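Local coordinates for pancreatic lipase related protein 2 (Equus caballus, PDB 1W52), which probably hydrolyses ester bonds of galactolipids and triacylglycerols, as a calcium-binding, secreted lipase of the alpha/beta-hydrolase superfamily, at residues I53-V58 / A131-Q136; G281-P286 / F299-G304. One frame throughout, in Å; residues are numbered along the deposited sequence.

In the fold
Contacts 1 and 2 both belong to the lipase domain, and both segments of contact 1 (53-58 with 131-136) precede those of contact 2 (281-286 with 299-304) along the chain. Their centres are 40 Å apart and their nearest atoms about 26 Å apart, so they do not touch. One mixed beta-sheet relates them. Contact 1 follows strand 50-53, at one margin of that sheet, and pairs the loop with helix 116-141; contact 2 includes strand 285-286, at the other margin. The two thus mark opposite borders of the alpha/beta-hydrolase sheet, the second on the side where the chain goes on to the PLAT domain. Both lie away from the presumed catalytic residues and the bound calcium.

Contact 1 (I53-V58 / A131-Q136); sequences ITARDV and AYLIQQ
Ala-55, in the loop that follows strand 50-53, comes against helix 116-141 at Leu-133, with a CA-CA separation of 4.8 Å between these two residues. Its methyl group carries much of the contact, reaching into the angle between two consecutive helix residues. It meets the Tyr-132 ring obliquely, CB of Ala-55 lying 3.4 Å from CD2 of Tyr-132. Roughly at right angles to that approach, the same CB comes 3.5 Å from CA of Leu-133, and it also touches CB and CD1 of the leucine. The CB of Tyr-132 points toward the loop, and a chi1 of -174° sets CG anti to the backbone N; CE2 of Tyr-132 lies 3.4 Å from the carbonyl oxygen of Ala-55. An alanine in place of Tyr-132 would probably open a gap beside the Ala-55 methyl and its carbonyl, where the ring now packs.

Next to this, Leu-133 and Ile-53 cross at about a right angle, touching through CD1 of Ile-53 and CD2 of Leu-133, 4.0 Å apart. The side chain of Gln-136 is extended beyond CG and brings its amide end up to the Ala-55 carbonyl and the CG2 methyl of Val-58.

This is plain packing of a loop against a helix flanking the central sheet. Strand 38-43 of the sheet supplies Phe-39, which touches both Ile-53 and Leu-133, and Leu-41, which touches Ile-53. Pro-7 from the N-terminal region lies against Tyr-132 and Arg-56, and Arg-56 forms a salt bridge with Glu-129, so a charged link to helix 116-141 borders the apolar contact. Round the same turn of the helix, Ala-131 packs on Ala-163 and Arg-166 of helix 155-166.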
loop_
_atom_site.group_PDB
_atom_site.type_symbol
_atom_site.label_atom_id
_atom_site.label_comp_id
_atom_site.label_asym_id
_atom_site.label_seq_id
_atom_site.Cartn_x
_atom_site.Cartn_y
_atom_site.Cartn_z
ATOM N N ILE A 53 24.272 -15.260 0.154
ATOM C CA ILE A 53 24.121 -16.456 -0.653
ATOM C C ILE A 53 24.293 -16.099 -2.110
ATOM O O ILE A 53 24.280 -14.919 -2.470
ATOM C CB ILE A 53 22.738 -17.081 -0.414
ATOM C CG1 ILE A 53 21.612 -16.178 -0.942
ATOM C CG2 ILE A 53 22.532 -17.326 1.086
ATOM C CD1 ILE A 53 20.218 -16.791 -0.847
ATOM N N THR A 54 24.394 -17.116 -2.953
ATOM C CA THR A 54 24.707 -16.922 -4.354
ATOM C C THR A 54 24.189 -18.071 -5.156
ATOM O O THR A 54 24.427 -19.205 -4.806
ATOM C CB THR A 54 26.206 -16.980 -4.548
ATOM O OG1 THR A 54 26.876 -16.135 -3.616
ATOM C CG2 THR A 54 26.576 -16.443 -5.883
ATOM N N ALA A 55 23.560 -17.802 -6.281
ATOM C CA ALA A 55 23.018 -18.880 -7.096
ATOM C C ALA A 55 24.157 -19.453 -7.940
ATOM O O ALA A 55 23.997 -20.419 -8.710
ATOM C CB ALA A 55 21.824 -18.380 -7.975
ATOM N N ARG A 56 25.323 -18.848 -7.782
ATOM C CA ARG A 56 26.493 -19.238 -8.564
ATOM C C ARG A 56 27.250 -20.357 -7.869
ATOM O O ARG A 56 27.859 -21.189 -8.539
ATOM C CB ARG A 56 27.418 -18.041 -8.775
ATOM C CG ARG A 56 26.682 -16.805 -9.210
ATOM C CD ARG A 56 27.423 -15.952 -10.171
ATOM N NE ARG A 56 26.728 -14.688 -10.352
ATOM C CZ ARG A 56 26.552 -14.096 -11.514
ATOM N NH1 ARG A 56 27.035 -14.620 -12.645
ATOM N NH2 ARG A 56 25.899 -12.945 -11.544
ATOM N N ASP A 57 27.203 -20.345 -6.531
ATOM C CA ASP A 57 27.855 -21.341 -5.691
ATOM C C ASP A 57 26.782 -21.918 -4.773
ATOM O O ASP A 57 26.525 -21.401 -3.663
ATOM C CB ASP A 57 29.017 -20.698 -4.905
ATOM C CG ASP A 57 29.667 -21.650 -3.877
ATOM O OD1 ASP A 57 30.016 -22.807 -4.245
ATOM O OD2 ASP A 57 29.882 -21.312 -2.681
ATOM N N VAL A 58 26.143 -22.980 -5.257
ATOM C CA VAL A 58 25.060 -23.638 -4.516
ATOM C C VAL A 58 25.443 -23.955 -3.045
ATOM O O VAL A 58 24.631 -23.878 -2.141
ATOM C CB VAL A 58 24.627 -24.945 -5.211
ATOM C CG1 VAL A 58 23.332 -25.456 -4.610
ATOM C CG2 VAL A 58 24.504 -24.779 -6.737
ATOM N N ALA A 131 15.311 -14.490 -10.630
ATOM C CA ALA A 131 14.775 -15.652 -11.352
ATOM C C ALA A 131 15.743 -16.832 -11.281
ATOM O O ALA A 131 15.374 -17.868 -10.820
ATOM C CB ALA A 131 14.481 -15.315 -12.788
ATOM N N TYR A 132 16.982 -16.657 -11.712
ATOM C CA TYR A 132 18.015 -17.701 -11.634
ATOM C C TYR A 132 18.217 -18.390 -10.303
ATOM O O TYR A 132 18.366 -19.618 -10.270
ATOM C CB TYR A 132 19.360 -17.117 -11.992
ATOM C CG TYR A 132 20.460 -18.124 -12.090
ATOM C CD1 TYR A 132 20.363 -19.232 -12.963
ATOM C CD2 TYR A 132 21.610 -17.968 -11.320
ATOM C CE1 TYR A 132 21.380 -20.143 -13.050
ATOM C CE2 TYR A 132 22.638 -18.870 -11.406
ATOM C CZ TYR A 132 22.523 -19.941 -12.268
ATOM O OH TYR A 132 23.587 -20.787 -12.302
ATOM N N LEU A 133 18.297 -17.586 -9.241
ATOM C CA LEU A 133 18.371 -18.068 -7.858
ATOM C C LEU A 133 17.164 -18.892 -7.490
ATOM O O LEU A 133 17.295 -19.874 -6.785
ATOM C CB LEU A 133 18.425 -16.908 -6.894
ATOM C CG LEU A 133 18.356 -17.262 -5.419
ATOM C CD1 LEU A 133 19.201 -18.456 -5.132
ATOM C CD2 LEU A 133 18.877 -16.072 -4.547
ATOM N N ILE A 134 15.987 -18.484 -7.956
ATOM C CA ILE A 134 14.786 -19.289 -7.806
ATOM C C ILE A 134 14.833 -20.549 -8.646
ATOM O O ILE A 134 14.453 -21.564 -8.136
ATOM C CB ILE A 134 13.547 -18.491 -8.145
ATOM C CG1 ILE A 134 13.291 -17.447 -7.077
ATOM C CG2 ILE A 134 12.347 -19.361 -8.205
ATOM C CD1 ILE A 134 12.555 -16.191 -7.627
ATOM N N GLN A 135 15.300 -20.502 -9.904
ATOM C CA GLN A 135 15.418 -21.696 -10.791
ATOM C C GLN A 135 16.316 -22.738 -10.153
ATOM O O GLN A 135 16.289 -23.887 -10.557
ATOM C CB GLN A 135 16.030 -21.380 -12.182
ATOM C CG GLN A 135 15.265 -20.380 -13.120
ATOM C CD GLN A 135 16.202 -19.536 -14.055
ATOM O OE1 GLN A 135 17.310 -19.978 -14.394
ATOM N NE2 GLN A 135 15.749 -18.331 -14.450
ATOM N N GLN A 136 17.128 -22.310 -9.183
ATOM C CA GLN A 136 17.992 -23.176 -8.387
ATOM C C GLN A 136 17.672 -23.239 -6.897
ATOM O O GLN A 136 18.549 -23.371 -6.042
ATOM C CB GLN A 136 19.385 -22.645 -8.486
ATOM C CG GLN A 136 19.898 -22.714 -9.829
ATOM C CD GLN A 136 21.339 -22.698 -9.771
ATOM O OE1 GLN A 136 21.918 -22.441 -8.709
ATOM N NE2 GLN A 136 21.963 -22.978 -10.888
#

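Contact 2 (G281-P286 / F299-G304); sequences GFLAYP and FPCPAG
The Tyr-285 ring meets the 299-304 segment along its CD2-CE2 side: atom C of Pro-300 lies at its edge, near the ring plane, with Pro-300 C and Tyr-285 CE2 4.0 Å apart. The backbone N of Cys-301 approaches the same CE2 obliquely, as does the Phe-299 ring, whose CD2 is 3.9 Å from CE2 of Tyr-285. One face of the Phe-299 ring is covered by its own neighbour, CB of Pro-300 standing 3.6 Å above the plane over the ring centre; a cis peptide bond joins these two residues. Cys-301 adds a sulfur-aromatic contact, its SG 4.4 Å from the centroid of the Tyr-285 ring and 33° off the ring normal. The same sulfur is disulfide-bonded to Cys-306, which also touches Leu-283 and Tyr-285; the bridge therefore packs against the short, weakly bonded strand 285-286 at one edge of the alpha/beta-hydrolase sheet and the residues just before it. CD2 of Leu-283 touches SG of Cys-301 at 3.5 Å. Further along, the rings of Pro-286 and Pro-302 meet through their CG atoms, 4.3 Å apart. Arg-341 of strand 340-344 touches both Tyr-285 and Phe-299, while the Cys-301 backbone hydrogen-bonds to Gly-427 of the PLAT domain.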
loop_
_atom_site.group_PDB
_atom_site.type_symbol
_atom_site.label_atom_id
_atom_site.label_comp_id
_atom_site.label_asym_id
_atom_site.label_seq_id
_atom_site.Cartn_x
_atom_site.Cartn_y
_atom_site.Cartn_z
ATOM N N GLY A 281 -5.183 -3.356 9.793
ATOM C CA GLY A 281 -4.938 -1.941 9.862
ATOM C C GLY A 281 -5.298 -1.204 8.598
ATOM O O GLY A 281 -5.363 0.042 8.592
ATOM N N PHE A 282 -5.517 -1.969 7.530
ATOM C CA PHE A 282 -5.619 -1.396 6.196
ATOM C C PHE A 282 -6.573 -2.208 5.390
ATOM O O PHE A 282 -6.162 -2.879 4.464
ATOM C CB PHE A 282 -4.271 -1.386 5.472
ATOM C CG PHE A 282 -3.119 -0.818 6.267
ATOM C CD1 PHE A 282 -2.639 0.438 6.014
ATOM C CD2 PHE A 282 -2.451 -1.580 7.218
ATOM C CE1 PHE A 282 -1.523 0.926 6.717
ATOM C CE2 PHE A 282 -1.319 -1.064 7.930
ATOM C CZ PHE A 282 -0.885 0.177 7.684
ATOM N N LEU A 283 -7.843 -2.162 5.739
ATOM C CA LEU A 283 -8.823 -2.938 5.018
ATOM C C LEU A 283 -9.280 -2.222 3.775
ATOM O O LEU A 283 -9.816 -1.149 3.847
ATOM C CB LEU A 283 -10.043 -3.187 5.883
ATOM C CG LEU A 283 -9.986 -4.123 7.116
ATOM C CD1 LEU A 283 -9.225 -3.542 8.348
ATOM C CD2 LEU A 283 -11.417 -4.438 7.492
ATOM N N ALA A 284 -9.100 -2.815 2.620
ATOM C CA ALA A 284 -9.573 -2.171 1.425
ATOM C C ALA A 284 -11.032 -2.493 1.141
ATOM O O ALA A 284 -11.543 -3.548 1.480
ATOM C CB ALA A 284 -8.708 -2.583 0.277
ATOM N N TYR A 285 -11.704 -1.571 0.493
ATOM C CA TYR A 285 -13.124 -1.727 0.213
ATOM C C TYR A 285 -13.242 -1.686 -1.284
ATOM O O TYR A 285 -12.555 -0.903 -1.914
ATOM C CB TYR A 285 -13.966 -0.576 0.798
ATOM C CG TYR A 285 -13.967 -0.494 2.310
ATOM C CD1 TYR A 285 -12.815 -0.213 2.980
ATOM C CD2 TYR A 285 -15.111 -0.700 3.057
ATOM C CE1 TYR A 285 -12.764 -0.142 4.302
ATOM C CE2 TYR A 285 -15.053 -0.628 4.458
ATOM C CZ TYR A 285 -13.857 -0.343 5.047
ATOM O OH TYR A 285 -13.644 -0.204 6.396
ATOM N N PRO A 286 -14.106 -2.479 -1.889
ATOM C CA PRO A 286 -14.163 -2.490 -3.354
ATOM C C PRO A 286 -15.040 -1.329 -3.785
ATOM O O PRO A 286 -15.874 -0.956 -2.950
ATOM C CB PRO A 286 -14.766 -3.853 -3.653
ATOM C CG PRO A 286 -14.778 -4.556 -2.241
ATOM C CD PRO A 286 -15.050 -3.425 -1.284
ATOM N N PHE A 299 -19.791 0.755 1.454
ATOM C CA PHE A 299 -19.606 0.485 2.884
ATOM C C PHE A 299 -20.765 -0.397 3.482
ATOM O O PHE A 299 -21.912 -0.314 3.049
ATOM C CB PHE A 299 -19.464 1.833 3.580
ATOM C CG PHE A 299 -19.182 1.769 5.061
ATOM C CD1 PHE A 299 -20.201 1.689 5.960
ATOM C CD2 PHE A 299 -17.893 1.871 5.555
ATOM C CE1 PHE A 299 -19.935 1.644 7.351
ATOM C CE2 PHE A 299 -17.608 1.832 6.962
ATOM C CZ PHE A 299 -18.632 1.715 7.849
ATOM N N PRO A 300 -20.481 -1.256 4.460
ATOM C CA PRO A 300 -19.136 -1.543 4.990
ATOM C C PRO A 300 -18.476 -2.713 4.274
ATOM O O PRO A 300 -18.867 -3.056 3.153
ATOM C CB PRO A 300 -19.407 -1.875 6.472
ATOM C CG PRO A 300 -20.759 -2.421 6.472
ATOM C CD PRO A 300 -21.506 -1.999 5.189
ATOM N N CYS A 301 -17.468 -3.299 4.900
ATOM C CA CYS A 301 -16.830 -4.445 4.332
ATOM C C CYS A 301 -17.912 -5.355 3.780
ATOM O O CYS A 301 -18.963 -5.489 4.436
ATOM C CB CYS A 301 -16.030 -5.142 5.415
ATOM S SG CYS A 301 -14.517 -4.218 5.813
ATOM N N PRO A 302 -17.654 -5.990 2.616
ATOM C CA PRO A 302 -18.652 -6.799 1.879
ATOM C C PRO A 302 -18.924 -8.185 2.519
ATOM O O PRO A 302 -18.363 -8.470 3.596
ATOM C CB PRO A 302 -17.986 -6.984 0.508
ATOM C CG PRO A 302 -16.532 -7.053 0.846
ATOM C CD PRO A 302 -16.334 -6.037 1.953
ATOM N N ALA A 303 -19.744 -9.029 1.870
ATOM C CA ALA A 303 -20.098 -10.358 2.412
ATOM C C ALA A 303 -18.947 -10.990 3.227
ATOM O O ALA A 303 -18.953 -10.927 4.466
ATOM C CB ALA A 303 -20.567 -11.298 1.292
ATOM N N GLY A 304 -17.940 -11.537 2.555
ATOM C CA GLY A 304 -16.948 -12.336 3.248
ATOM C C GLY A 304 -15.968 -11.598 4.135
ATOM O O GLY A 304 -15.302 -12.202 4.970
#